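Long-range contacts in aminoglycoside phosphotransferase (Alicyclobacillus acidocaldarius subsp. acidocaldarius, PDB 4PDY), which probably transfers phosphate to a small-molecule substrate not yet established, using a protein-kinase-like fold: residues A[58-63]-A[243-248]; A[119-124]-A[271-276]; A[129-134]-A[279-284]; A[136-141]-A[219-224]; A[252-257]-A[296-301]. One frame throughout, in Å; residues are numbered along the deposited sequence.

Contact 1 of 5, residues A[58-63]-A[243-248]; sequences KRSSIA and DFELAR
Charge pairing dominates this meeting of the end of strand 54-60 with the turn after strand 239-241. Lys58, its CG anti to the backbone N and its chain bent at chi2 and chi4, meets Glu245 tip to tip. NZ lies 2.9 Å from Glu245 OE2 in a hydrogen-bonded salt bridge, approaching from above the carboxylate plane, 47° out of it. A longer salt bridge spans the 3.8 Å from Lys58 NZ to Asp243 OD2. Among the polar contacts, Ser60 OG accepts from Ile62 N at 3.0 Å and closes an ST turn. Water 1 accepts from Ser61 N and donates to Glu245 OE1, linking the backbone to that carboxylate. The apolar part is small: Ile62 CG2 crosses the Glu245 chain, 4.0 Å from its CB. Glu245 OE2 is gripped by Lys58 NZ and also hydrogen-bonded to Tyr106 OH, a setting consistent with an ionised carboxylate. The lysine thus links the N-terminal sheet to the Asp-Phe-Glu sequence, which by position probably corresponds to the DFG motif of protein kinases.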
# COMPACT_ATOMS: atom_id res chain seq x y z
N LYS A 58 16.81 1.76 -9.31
CA LYS A 58 16.17 2.55 -8.28
C LYS A 58 17.22 3.25 -7.42
O LYS A 58 18.12 2.59 -6.90
CB LYS A 58 15.33 1.64 -7.39
CG LYS A 58 14.63 2.36 -6.22
CD LYS A 58 13.56 3.34 -6.69
CE LYS A 58 12.88 4.08 -5.54
NZ LYS A 58 12.02 3.17 -4.75
N ARG A 59 17.07 4.57 -7.31
CA ARG A 59 17.78 5.36 -6.34
C ARG A 59 16.93 5.36 -5.07
O ARG A 59 15.76 5.79 -5.08
CB ARG A 59 17.94 6.79 -6.83
CG ARG A 59 18.65 7.69 -5.85
CD ARG A 59 18.69 9.13 -6.31
NE ARG A 59 19.72 9.37 -7.33
CZ ARG A 59 19.51 9.71 -8.60
NH1 ARG A 59 18.30 9.82 -9.13
NH2 ARG A 59 20.57 9.95 -9.36
N SER A 60 17.51 4.87 -3.98
CA SER A 60 16.80 4.72 -2.72
C SER A 60 17.59 5.37 -1.59
O SER A 60 18.79 5.64 -1.72
CB SER A 60 16.56 3.23 -2.43
OG SER A 60 15.85 3.03 -1.21
N SER A 61 16.90 5.65 -0.49
CA SER A 61 17.56 6.07 0.74
C SER A 61 17.56 4.95 1.79
O SER A 61 18.00 5.19 2.91
CB SER A 61 16.94 7.37 1.25
OG SER A 61 17.39 8.46 0.44
N ILE A 62 17.17 3.74 1.43
CA ILE A 62 17.24 2.64 2.40
C ILE A 62 18.68 2.34 2.76
O ILE A 62 19.61 2.53 1.96
CB ILE A 62 16.54 1.33 1.97
CG1 ILE A 62 17.21 0.67 0.76
CG2 ILE A 62 15.06 1.57 1.73
CD1 ILE A 62 16.60 -0.69 0.47
N ALA A 63 18.90 1.91 3.99
CA ALA A 63 20.22 1.50 4.42
C ALA A 63 20.68 0.24 3.69
O ALA A 63 19.86 -0.63 3.36
CB ALA A 63 20.20 1.26 5.91
N ASP A 243 9.21 -2.73 -5.60
CA ASP A 243 9.41 -1.81 -4.46
C ASP A 243 9.01 -2.40 -3.11
O ASP A 243 7.93 -2.10 -2.62
CB ASP A 243 8.69 -0.48 -4.67
CG ASP A 243 9.15 0.59 -3.70
OD1 ASP A 243 9.99 0.29 -2.83
OD2 ASP A 243 8.64 1.72 -3.80
N PHE A 244 9.91 -3.23 -2.59
CA PHE A 244 9.71 -3.90 -1.30
C PHE A 244 10.34 -3.10 -0.16
O PHE A 244 10.56 -3.66 0.90
CB PHE A 244 10.29 -5.32 -1.38
CG PHE A 244 9.42 -6.28 -2.15
CD1 PHE A 244 9.50 -6.38 -3.55
CD2 PHE A 244 8.48 -7.06 -1.48
CE1 PHE A 244 8.67 -7.27 -4.23
CE2 PHE A 244 7.66 -7.93 -2.17
CZ PHE A 244 7.76 -8.03 -3.53
N GLU A 245 10.57 -1.81 -0.34
CA GLU A 245 11.30 -1.02 0.65
C GLU A 245 10.52 -0.82 1.96
O GLU A 245 11.13 -0.57 2.98
CB GLU A 245 11.70 0.33 0.05
CG GLU A 245 12.66 0.18 -1.11
CD GLU A 245 13.04 1.49 -1.75
OE1 GLU A 245 12.88 2.56 -1.14
OE2 GLU A 245 13.49 1.44 -2.92
N LEU A 246 9.20 -0.85 1.88
CA LEU A 246 8.37 -0.73 3.09
C LEU A 246 7.95 -2.08 3.66
O LEU A 246 7.28 -2.12 4.71
CB LEU A 246 7.15 0.13 2.80
CG LEU A 246 7.43 1.57 2.41
CD1 LEU A 246 6.15 2.33 2.21
CD2 LEU A 246 8.30 2.25 3.45
N ALA A 247 8.32 -3.18 3.01
CA ALA A 247 7.89 -4.50 3.42
C ALA A 247 8.50 -4.86 4.77
O ALA A 247 9.65 -4.53 5.03
CB ALA A 247 8.24 -5.55 2.36
N ARG A 248 7.71 -5.55 5.61
CA ARG A 248 8.19 -6.01 6.93
C ARG A 248 7.17 -7.02 7.45
O ARG A 248 6.08 -7.10 6.93
CB ARG A 248 8.34 -4.86 7.92
CG ARG A 248 7.07 -4.09 8.13
CD ARG A 248 7.23 -2.94 9.12
NE ARG A 248 6.03 -2.10 9.12
CZ ARG A 248 4.94 -2.32 9.87
NH1 ARG A 248 4.87 -3.36 10.70
NH2 ARG A 248 3.91 -1.50 9.77
O HOH W 1 14.03 5.30 -0.48

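Contact 2 of 5, residues A[119-124]-A[271-276]; sequences GLPEHV and GHLAYA
The start of helix 121-137 meets the first turns of helix 271-284 with Pro121 and Leu273 as the nearest backbone pair, their CA atoms 4.9 Å apart. Leu273 is the central side chain. Its CG stands anti to the carbonyl carbon, and one branch, CD2, does the touching. That methyl lies 3.7 Å from Pro121 CD, where the two side chains cross obliquely, and 3.6 Å from Gly119 O, so it fits against the backbone just ahead of the helix as well as against the proline ring. One turn further on, Val124 crosses Leu273 at about a right angle. Val124 CG2 comes within 4.0 Å of Leu273 CD2, while its CG1 rests 3.5 Å from Leu273 O. Past the proline ring, Ala276 CB lies 3.5 Å from Pro121 O, its small methyl allowing the helices to come close here. At the outer margin, His272 CB lies alongside Pro121 CG, 4.1 Å away, but the imidazole leads off to Asp270. No hydrogen bond crosses this apolar helix-helix packing of the kinase-like C-terminal lobe. Helix 252-266 adjoins both segments, through Ser263 against Val124 and Leu260 against Ala274, while His123 stacks on Tyr233 of strand 231-233.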
# COMPACT_ATOMS: atom_id res chain seq x y z
N GLY A 119 -9.83 -0.68 -10.29
CA GLY A 119 -11.26 -0.69 -10.58
C GLY A 119 -11.74 -1.91 -11.34
O GLY A 119 -12.93 -2.01 -11.63
N LEU A 120 -10.82 -2.82 -11.69
CA LEU A 120 -11.14 -4.05 -12.41
C LEU A 120 -11.01 -5.23 -11.47
O LEU A 120 -9.94 -5.45 -10.92
CB LEU A 120 -10.21 -4.27 -13.61
CG LEU A 120 -10.36 -3.29 -14.74
CD1 LEU A 120 -9.36 -3.62 -15.84
CD2 LEU A 120 -11.78 -3.32 -15.29
N PRO A 121 -12.09 -6.00 -11.29
CA PRO A 121 -12.00 -7.17 -10.44
C PRO A 121 -10.84 -8.11 -10.75
O PRO A 121 -10.19 -8.62 -9.88
CB PRO A 121 -13.35 -7.84 -10.65
CG PRO A 121 -14.29 -6.71 -10.87
CD PRO A 121 -13.49 -5.74 -11.71
N GLU A 122 -10.56 -8.32 -12.03
CA GLU A 122 -9.48 -9.19 -12.42
C GLU A 122 -8.12 -8.71 -11.88
O GLU A 122 -7.27 -9.51 -11.47
CB GLU A 122 -9.46 -9.27 -13.96
CG GLU A 122 -8.20 -9.86 -14.58
CD GLU A 122 -7.90 -11.28 -14.15
OE1 GLU A 122 -8.80 -11.94 -13.56
OE2 GLU A 122 -6.75 -11.74 -14.39
N HIS A 123 -7.89 -7.41 -11.96
CA HIS A 123 -6.62 -6.85 -11.52
C HIS A 123 -6.52 -6.88 -9.99
O HIS A 123 -5.48 -7.18 -9.44
CB HIS A 123 -6.46 -5.42 -12.01
CG HIS A 123 -6.18 -5.31 -13.47
ND1 HIS A 123 -5.37 -4.33 -13.99
CD2 HIS A 123 -6.59 -6.06 -14.52
CE1 HIS A 123 -5.31 -4.47 -15.31
NE2 HIS A 123 -6.04 -5.50 -15.65
N VAL A 124 -7.64 -6.59 -9.33
CA VAL A 124 -7.68 -6.70 -7.87
C VAL A 124 -7.46 -8.15 -7.42
O VAL A 124 -6.69 -8.43 -6.50
CB VAL A 124 -9.01 -6.17 -7.34
CG1 VAL A 124 -9.11 -6.41 -5.83
CG2 VAL A 124 -9.15 -4.69 -7.59
N GLY A 271 -18.89 -4.29 -4.58
CA GLY A 271 -18.44 -5.46 -3.85
C GLY A 271 -17.83 -6.56 -4.68
O GLY A 271 -17.19 -7.45 -4.16
N HIS A 272 -17.96 -6.49 -6.02
CA HIS A 272 -17.22 -7.45 -6.85
C HIS A 272 -15.72 -7.30 -6.64
O HIS A 272 -14.98 -8.28 -6.72
CB HIS A 272 -17.50 -7.31 -8.35
CG HIS A 272 -18.89 -7.69 -8.77
ND1 HIS A 272 -19.89 -6.75 -8.95
CD2 HIS A 272 -19.44 -8.89 -9.08
CE1 HIS A 272 -21.00 -7.36 -9.32
NE2 HIS A 272 -20.74 -8.65 -9.44
N LEU A 273 -15.27 -6.07 -6.37
CA LEU A 273 -13.87 -5.83 -6.12
C LEU A 273 -13.44 -6.46 -4.80
O LEU A 273 -12.36 -7.05 -4.73
CB LEU A 273 -13.59 -4.34 -6.10
CG LEU A 273 -13.92 -3.59 -7.41
CD1 LEU A 273 -14.02 -2.09 -7.20
CD2 LEU A 273 -12.91 -3.90 -8.51
N ALA A 274 -14.30 -6.36 -3.76
CA ALA A 274 -13.97 -6.95 -2.47
C ALA A 274 -13.98 -8.47 -2.56
O ALA A 274 -13.09 -9.12 -2.06
CB ALA A 274 -14.93 -6.47 -1.40
N TYR A 275 -14.96 -9.02 -3.27
CA TYR A 275 -15.05 -10.46 -3.42
C TYR A 275 -13.82 -11.00 -4.14
O TYR A 275 -13.26 -12.01 -3.74
CB TYR A 275 -16.32 -10.84 -4.17
CG TYR A 275 -16.53 -12.34 -4.26
CD1 TYR A 275 -16.83 -13.08 -3.13
CD2 TYR A 275 -16.41 -13.01 -5.47
CE1 TYR A 275 -17.03 -14.45 -3.20
CE2 TYR A 275 -16.60 -14.38 -5.55
CZ TYR A 275 -16.91 -15.10 -4.41
OH TYR A 275 -17.10 -16.46 -4.49
N ALA A 276 -13.41 -10.30 -5.21
CA ALA A 276 -12.21 -10.71 -5.96
C ALA A 276 -11.00 -10.78 -5.02
O ALA A 276 -10.21 -11.73 -5.02
CB ALA A 276 -11.96 -9.74 -7.11

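Contact 3 of 5, residues A[129-134]-A[279-284]; sequences YTLAQF and LHFDAV
Ala132 marks the tight part of this helix pair, whose short axes run 8.0 Å apart at their closest. The methyl of Ala132 sits between two larger side chains: Phe281 CD1 is 3.5 Å from Ala132 CB, and Val284 CG2 is 3.7 Å from the same atom. The phenyl ring extends along helix 129-134 until its CZ reaches Leu131 CB at 3.9 Å. Val284 uses both branches, since CG1 lies against Ala132 O while CG2 also meets Tyr129 CE1 at 3.8 Å. The other side is looser and partly exposed. There the Tyr129 and His280 side chains touch through their CB atoms, 3.9 Å apart, while His280 ND1 turns to Ala276 O; Gln133, also on this side, sends OE1 to Lys84 NZ. Even here one polar atom is buried: His280 O, at the edge of the Tyr129 ring and in its plane, has no polar partner. Crossing at -30°, the helices pack nearly parallel around the methyl of Ala132 within the helical C-terminal lobe of a kinase-like fold.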
# COMPACT_ATOMS: atom_id res chain seq x y z
N TYR A 129 -4.01 -12.08 -4.88
CA TYR A 129 -3.38 -13.38 -4.94
C TYR A 129 -1.89 -13.25 -4.67
O TYR A 129 -1.29 -14.01 -3.88
CB TYR A 129 -3.67 -14.01 -6.32
CG TYR A 129 -3.30 -15.47 -6.48
CD1 TYR A 129 -3.77 -16.42 -5.58
CD2 TYR A 129 -2.58 -15.89 -7.58
CE1 TYR A 129 -3.46 -17.76 -5.76
CE2 TYR A 129 -2.27 -17.22 -7.76
CZ TYR A 129 -2.71 -18.15 -6.85
OH TYR A 129 -2.40 -19.48 -7.02
N THR A 130 -1.26 -12.32 -5.37
CA THR A 130 0.17 -12.11 -5.23
C THR A 130 0.54 -11.69 -3.79
O THR A 130 1.52 -12.20 -3.23
CB THR A 130 0.64 -11.08 -6.27
OG1 THR A 130 0.60 -11.70 -7.56
CG2 THR A 130 2.01 -10.54 -5.96
N LEU A 131 -0.20 -10.73 -3.24
CA LEU A 131 0.07 -10.30 -1.87
C LEU A 131 -0.06 -11.47 -0.87
O LEU A 131 0.76 -11.62 0.04
CB LEU A 131 -0.88 -9.17 -1.48
CG LEU A 131 -0.60 -7.82 -2.17
CD1 LEU A 131 -1.81 -6.91 -1.97
CD2 LEU A 131 0.68 -7.16 -1.66
N ALA A 132 -1.09 -12.28 -1.06
CA ALA A 132 -1.29 -13.45 -0.21
C ALA A 132 -0.15 -14.44 -0.35
O ALA A 132 0.31 -15.04 0.62
CB ALA A 132 -2.61 -14.09 -0.54
N GLN A 133 0.30 -14.65 -1.58
CA GLN A 133 1.43 -15.55 -1.82
C GLN A 133 2.69 -15.05 -1.14
O GLN A 133 3.46 -15.83 -0.60
CB GLN A 133 1.67 -15.74 -3.33
CG GLN A 133 0.60 -16.55 -4.03
CD GLN A 133 0.87 -16.71 -5.50
OE1 GLN A 133 1.37 -15.77 -6.15
NE2 GLN A 133 0.60 -17.91 -6.03
N PHE A 134 2.93 -13.74 -1.22
CA PHE A 134 4.10 -13.17 -0.56
C PHE A 134 4.05 -13.39 0.96
O PHE A 134 5.04 -13.77 1.57
CB PHE A 134 4.20 -11.67 -0.89
CG PHE A 134 5.35 -10.96 -0.20
CD1 PHE A 134 6.66 -11.35 -0.42
CD2 PHE A 134 5.11 -9.91 0.67
CE1 PHE A 134 7.70 -10.70 0.21
CE2 PHE A 134 6.14 -9.25 1.29
CZ PHE A 134 7.44 -9.67 1.08
N LEU A 279 -11.56 -13.70 -2.16
CA LEU A 279 -11.45 -15.02 -2.76
C LEU A 279 -9.99 -15.41 -2.98
O LEU A 279 -9.60 -16.56 -2.80
CB LEU A 279 -12.20 -15.07 -4.09
CG LEU A 279 -12.46 -16.43 -4.71
CD1 LEU A 279 -13.49 -17.18 -3.88
CD2 LEU A 279 -12.95 -16.27 -6.15
N HIS A 280 -9.17 -14.45 -3.43
CA HIS A 280 -7.79 -14.76 -3.78
C HIS A 280 -6.84 -14.77 -2.59
O HIS A 280 -5.88 -15.51 -2.62
CB HIS A 280 -7.32 -13.87 -4.94
CG HIS A 280 -7.97 -14.25 -6.22
ND1 HIS A 280 -9.24 -13.84 -6.55
CD2 HIS A 280 -7.57 -15.07 -7.22
CE1 HIS A 280 -9.60 -14.40 -7.69
NE2 HIS A 280 -8.59 -15.13 -8.13
N PHE A 281 -7.12 -14.00 -1.54
CA PHE A 281 -6.43 -14.24 -0.26
C PHE A 281 -6.79 -15.63 0.31
O PHE A 281 -5.92 -16.40 0.71
CB PHE A 281 -6.73 -13.14 0.78
CG PHE A 281 -5.85 -11.93 0.65
CD1 PHE A 281 -4.63 -11.89 1.32
CD2 PHE A 281 -6.23 -10.83 -0.11
CE1 PHE A 281 -3.79 -10.79 1.20
CE2 PHE A 281 -5.40 -9.72 -0.23
CZ PHE A 281 -4.19 -9.69 0.45
N ASP A 282 -8.08 -15.94 0.30
CA ASP A 282 -8.58 -17.20 0.84
C ASP A 282 -7.98 -18.41 0.13
O ASP A 282 -7.72 -19.42 0.76
CB ASP A 282 -10.10 -17.24 0.75
CG ASP A 282 -10.71 -18.29 1.63
OD1 ASP A 282 -10.81 -18.08 2.86
OD2 ASP A 282 -11.13 -19.31 1.08
N ALA A 283 -7.76 -18.29 -1.19
CA ALA A 283 -7.20 -19.37 -1.99
C ALA A 283 -5.79 -19.77 -1.52
O ALA A 283 -5.42 -20.94 -1.58
CB ALA A 283 -7.15 -18.96 -3.46
N VAL A 284 -5.03 -18.81 -1.04
CA VAL A 284 -3.70 -19.09 -0.51
C VAL A 284 -3.77 -19.62 0.93
O VAL A 284 -3.12 -20.61 1.26
CB VAL A 284 -2.79 -17.85 -0.62
CG1 VAL A 284 -1.43 -18.11 -0.02
CG2 VAL A 284 -2.67 -17.41 -2.08

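Contact 4 of 5, residues A[136-141]-A[219-224]; sequences EATRSF and GGWCHL
A helix end followed by a type II beta turn, Thr138 to Phe141, receives the short strand 221-222 that leads into the His223-Leu224-Asp225 loop, placed like the catalytic loop of kinase-like folds. Glu136 belongs to the last turn of helix 121-137, where its carboxylate makes a long salt bridge with Arg139. Thr138 follows with OG1 in the crowded position between the backbone N and the carbonyl carbon, and so faces the strand. Trp221 N donates to that OG1 over 2.8 Å, almost straight at 174°, while the hydroxyl also bonds to the carbonyl oxygens of Phe134 and His135, which would share its proton. Arg139 has its CB directed away from the strand and meets it through backbone: its CA lies 3.7 Å from Gly220 N. Ser140, at positive phi, also presents backbone, and its N is 4.2 Å from Gly219 CA, the glycine that terminates helix 206-218. Having no CB lets Gly219 sit against Ser140 N, and lets Gly220 adopt backbone angles that would crowd a CB on the preceding carbonyl oxygen. Phe141 closes the turn. Its ring meets the indole obliquely, planes at 43°, with Trp221 NE1 at the phenyl edge. Water 2 links Gly220 N to Phe141 O. The same carbonyl oxygen, lying in the indole plane, takes the hydrogen of Trp221 NE1 at 2.9 Å and 168°, with the donor above the carbonyl plane.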
# COMPACT_ATOMS: atom_id res chain seq x y z
N GLU A 136 2.39 -15.68 2.61
CA GLU A 136 2.53 -17.11 2.91
C GLU A 136 3.98 -17.56 2.79
O GLU A 136 4.50 -18.30 3.63
CB GLU A 136 1.62 -17.92 2.00
CG GLU A 136 1.67 -19.43 2.18
CD GLU A 136 0.98 -19.92 3.45
OE1 GLU A 136 0.34 -19.12 4.16
OE2 GLU A 136 1.08 -21.13 3.72
N ALA A 137 4.63 -17.15 1.68
CA ALA A 137 6.00 -17.57 1.40
C ALA A 137 7.04 -17.03 2.37
O ALA A 137 8.18 -17.47 2.34
CB ALA A 137 6.39 -17.19 -0.03
N THR A 138 6.65 -16.04 3.17
CA THR A 138 7.56 -15.41 4.12
C THR A 138 7.22 -15.70 5.59
O THR A 138 7.80 -15.10 6.49
CB THR A 138 7.65 -13.89 3.90
OG1 THR A 138 6.34 -13.31 3.97
CG2 THR A 138 8.27 -13.58 2.54
N ARG A 139 6.28 -16.61 5.80
CA ARG A 139 5.92 -17.01 7.16
C ARG A 139 7.18 -17.44 7.90
O ARG A 139 8.04 -18.12 7.36
CB ARG A 139 4.94 -18.19 7.07
CG ARG A 139 4.33 -18.66 8.37
CD ARG A 139 3.18 -19.63 8.11
NE ARG A 139 1.93 -18.95 7.79
CZ ARG A 139 0.95 -18.67 8.66
NH1 ARG A 139 1.05 -19.02 9.93
NH2 ARG A 139 -0.15 -18.04 8.26
N SER A 140 7.28 -17.02 9.16
CA SER A 140 8.39 -17.41 10.01
C SER A 140 9.75 -16.83 9.60
O SER A 140 10.75 -17.14 10.26
CB SER A 140 8.51 -18.94 10.12
OG SER A 140 7.35 -19.52 10.70
N PHE A 141 9.82 -15.98 8.57
CA PHE A 141 11.10 -15.44 8.11
C PHE A 141 11.40 -14.14 8.83
O PHE A 141 10.67 -13.16 8.68
CB PHE A 141 11.11 -15.17 6.60
CG PHE A 141 12.44 -14.63 6.11
CD1 PHE A 141 13.54 -15.46 5.99
CD2 PHE A 141 12.63 -13.27 5.89
CE1 PHE A 141 14.77 -14.97 5.61
CE2 PHE A 141 13.86 -12.76 5.52
CZ PHE A 141 14.93 -13.62 5.36
N GLY A 219 4.40 -14.66 11.91
CA GLY A 219 5.16 -13.91 10.94
C GLY A 219 4.47 -13.92 9.60
O GLY A 219 3.27 -14.15 9.49
N GLY A 220 5.26 -13.66 8.57
CA GLY A 220 4.73 -13.39 7.27
C GLY A 220 4.83 -11.89 7.07
O GLY A 220 4.41 -11.09 7.93
N TRP A 221 5.42 -11.50 5.94
CA TRP A 221 5.61 -10.10 5.62
C TRP A 221 4.46 -9.56 4.80
O TRP A 221 3.88 -10.27 3.97
CB TRP A 221 6.90 -9.92 4.83
CG TRP A 221 8.16 -10.18 5.58
CD1 TRP A 221 8.41 -11.21 6.46
CD2 TRP A 221 9.37 -9.43 5.49
NE1 TRP A 221 9.70 -11.11 6.94
CE2 TRP A 221 10.30 -10.02 6.37
CE3 TRP A 221 9.75 -8.28 4.78
CZ2 TRP A 221 11.60 -9.52 6.53
CZ3 TRP A 221 11.02 -7.78 4.95
CH2 TRP A 221 11.94 -8.41 5.80
N CYS A 222 4.16 -8.29 5.00
CA CYS A 222 3.33 -7.51 4.09
C CYS A 222 4.22 -6.64 3.22
O CYS A 222 5.32 -6.30 3.60
CB CYS A 222 2.32 -6.62 4.84
SG CYS A 222 0.87 -7.47 5.46
N HIS A 223 3.69 -6.30 2.04
CA HIS A 223 4.39 -5.41 1.12
C HIS A 223 4.31 -3.95 1.58
O HIS A 223 5.29 -3.22 1.54
CB HIS A 223 3.77 -5.58 -0.27
CG HIS A 223 4.38 -4.71 -1.32
ND1 HIS A 223 3.93 -3.44 -1.57
CD2 HIS A 223 5.38 -4.95 -2.20
CE1 HIS A 223 4.62 -2.93 -2.58
NE2 HIS A 223 5.51 -3.81 -2.96
N LEU A 224 3.11 -3.52 2.00
CA LEU A 224 2.89 -2.21 2.63
C LEU A 224 3.13 -1.00 1.73
O LEU A 224 3.23 0.12 2.21
CB LEU A 224 3.67 -2.07 3.93
CG LEU A 224 3.34 -3.15 4.98
CD1 LEU A 224 4.17 -3.00 6.24
CD2 LEU A 224 1.85 -3.15 5.31
O HOH W 2 7.96 -13.30 9.40

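Contact 5 of 5, residues A[252-257]-A[296-301]; sequences RALDMA and EAILRF
Ile298 points at helix 252-266 and straddles the methyl of Ala257 with its two arms. CG2, anti to the backbone N, lies 3.6 Å from Ala257 CB. CG1 is anti to the carbonyl carbon and carries CD1 to 3.7 Å from the same CB, so the alanine fits between the branches of the isoleucine. The tip of Ile298 then reaches further back along the helix. CD1 comes 4.0 Å from Leu254 CD2, where the two side chains cross at about a right angle, and 4.0 Å from Ala253 O. Leu254 leaves its backbone heading away from the partner helix, and its CD2 branch returns to meet Ile298. Leu299 approaches by a different route, with CG anti to the carbonyl carbon and CD2 resting 3.7 Å from Ala257 O, against backbone instead of side chain. No hydrogen bond crosses between the segments, and contact is entirely van der Waals. The short axes are 9.7 Å apart and cross at -39° with the N-to-C directions in the same sense, Ile298 and Leu299 filling the gap. Phe203 of helix 189-203 also packs on Ile298, while Arg252 forms a salt bridge with Glu291. This is a buried helix-helix interface of the C-terminal lobe, joining the helix that probably corresponds to the αF helix of protein kinases to helix 289-300.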
# COMPACT_ATOMS: atom_id res chain seq x y z
N ARG A 252 -1.46 -9.91 7.90
CA ARG A 252 -1.97 -9.96 6.55
C ARG A 252 -3.12 -8.98 6.31
O ARG A 252 -3.26 -8.43 5.21
CB ARG A 252 -2.38 -11.39 6.20
CG ARG A 252 -2.66 -11.60 4.74
CD ARG A 252 -2.80 -13.05 4.36
NE ARG A 252 -4.09 -13.60 4.81
CZ ARG A 252 -4.73 -14.60 4.22
NH1 ARG A 252 -4.22 -15.20 3.14
NH2 ARG A 252 -5.91 -15.00 4.68
N ALA A 253 -3.93 -8.74 7.32
CA ALA A 253 -5.03 -7.80 7.22
C ALA A 253 -4.61 -6.41 6.74
O ALA A 253 -5.43 -5.67 6.17
CB ALA A 253 -5.74 -7.70 8.57
N LEU A 254 -3.38 -6.00 7.03
CA LEU A 254 -2.93 -4.68 6.58
C LEU A 254 -2.89 -4.57 5.06
O LEU A 254 -3.47 -3.65 4.51
CB LEU A 254 -1.59 -4.32 7.17
CG LEU A 254 -1.56 -4.03 8.68
CD1 LEU A 254 -0.16 -3.65 9.11
CD2 LEU A 254 -2.55 -2.95 9.07
N ASP A 255 -2.25 -5.52 4.39
CA ASP A 255 -2.23 -5.50 2.94
C ASP A 255 -3.65 -5.67 2.39
O ASP A 255 -4.03 -5.02 1.42
CB ASP A 255 -1.31 -6.59 2.39
CG ASP A 255 0.17 -6.15 2.21
OD1 ASP A 255 0.54 -4.95 2.35
OD2 ASP A 255 0.99 -7.08 1.95
N MSE A 256 -4.43 -6.56 3.00
CA MSE A 256 -5.78 -6.80 2.51
C MSE A 256 -6.64 -5.57 2.60
O MSE A 256 -7.32 -5.21 1.63
CB MSE A 256 -6.37 -8.00 3.25
CG MSE A 256 -7.58 -8.55 2.51
SE MSE A 256 -8.39 -10.00 3.53
CE MSE A 256 -6.92 -11.23 3.99
N ALA A 257 -6.62 -4.90 3.75
CA ALA A 257 -7.41 -3.69 3.95
C ALA A 257 -6.94 -2.55 3.06
O ALA A 257 -7.75 -1.76 2.61
CB ALA A 257 -7.41 -3.28 5.43
N GLU A 296 -12.38 -5.26 8.67
CA GLU A 296 -13.50 -4.36 8.86
C GLU A 296 -13.15 -3.16 9.76
O GLU A 296 -13.60 -2.04 9.51
CB GLU A 296 -14.67 -5.08 9.50
CG GLU A 296 -15.35 -6.10 8.59
CD GLU A 296 -16.53 -6.74 9.29
OE1 GLU A 296 -16.33 -7.57 10.21
OE2 GLU A 296 -17.67 -6.39 8.92
N ALA A 297 -12.37 -3.41 10.81
CA ALA A 297 -11.97 -2.33 11.71
C ALA A 297 -11.23 -1.23 10.95
O ALA A 297 -11.48 -0.03 11.12
CB ALA A 297 -11.07 -2.87 12.82
N ILE A 298 -10.34 -1.67 10.07
CA ILE A 298 -9.56 -0.73 9.30
C ILE A 298 -10.46 0.00 8.29
O ILE A 298 -10.43 1.23 8.21
CB ILE A 298 -8.39 -1.44 8.58
CG1 ILE A 298 -7.37 -1.96 9.59
CG2 ILE A 298 -7.68 -0.49 7.62
CD1 ILE A 298 -6.51 -3.08 9.06
N LEU A 299 -11.23 -0.74 7.49
CA LEU A 299 -12.10 -0.12 6.50
C LEU A 299 -13.18 0.79 7.04
O LEU A 299 -13.55 1.78 6.41
CB LEU A 299 -12.80 -1.15 5.66
CG LEU A 299 -11.97 -1.97 4.74
CD1 LEU A 299 -12.86 -2.93 3.97
CD2 LEU A 299 -11.22 -1.05 3.79
N ARG A 300 -13.69 0.46 8.23
CA ARG A 300 -14.76 1.26 8.81
C ARG A 300 -14.27 2.65 9.18
O ARG A 300 -15.05 3.61 9.17
CB ARG A 300 -15.31 0.54 10.05
CG ARG A 300 -16.34 1.30 10.89
CD ARG A 300 -17.58 1.71 10.15
NE ARG A 300 -18.43 0.58 9.83
CZ ARG A 300 -19.60 0.66 9.19
NH1 ARG A 300 -20.31 -0.44 9.00
NH2 ARG A 300 -20.07 1.84 8.78
N PHE A 301 -13.00 2.77 9.55
CA PHE A 301 -12.49 4.09 9.96
C PHE A 301 -12.57 5.06 8.78
O PHE A 301 -12.20 4.67 7.67
CB PHE A 301 -11.04 4.02 10.40
CG PHE A 301 -10.61 5.25 11.12
CD1 PHE A 301 -10.79 5.37 12.50
CD2 PHE A 301 -10.09 6.32 10.41
CE1 PHE A 301 -10.43 6.53 13.15
CE2 PHE A 301 -9.73 7.49 11.05
CZ PHE A 301 -9.89 7.60 12.43

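Contact 1 spans the two lobes and lies close to the ligand, with the Asp243 side chain about 8 Å from the bound histidine; contacts 2, 3 and 5 are helix packing in the C-terminal lobe, and contact 4 joins a helix end to the loop beside it. Contacts 2 and 3 are successive parts of one helix pair, their centres 13 Å apart. Contact 4 touches contacts 1 and 3: Arg248 O probably bonds Cys222 N at 3.0 Å, and Phe134 packs on Trp221. Contact 5 reaches the same loop through Asp255 OD2, 2.8 Å from His223 N, and OD1, 3.0 Å from Leu224 N, probable hydrogen bonds like those of the αF aspartate in protein kinases.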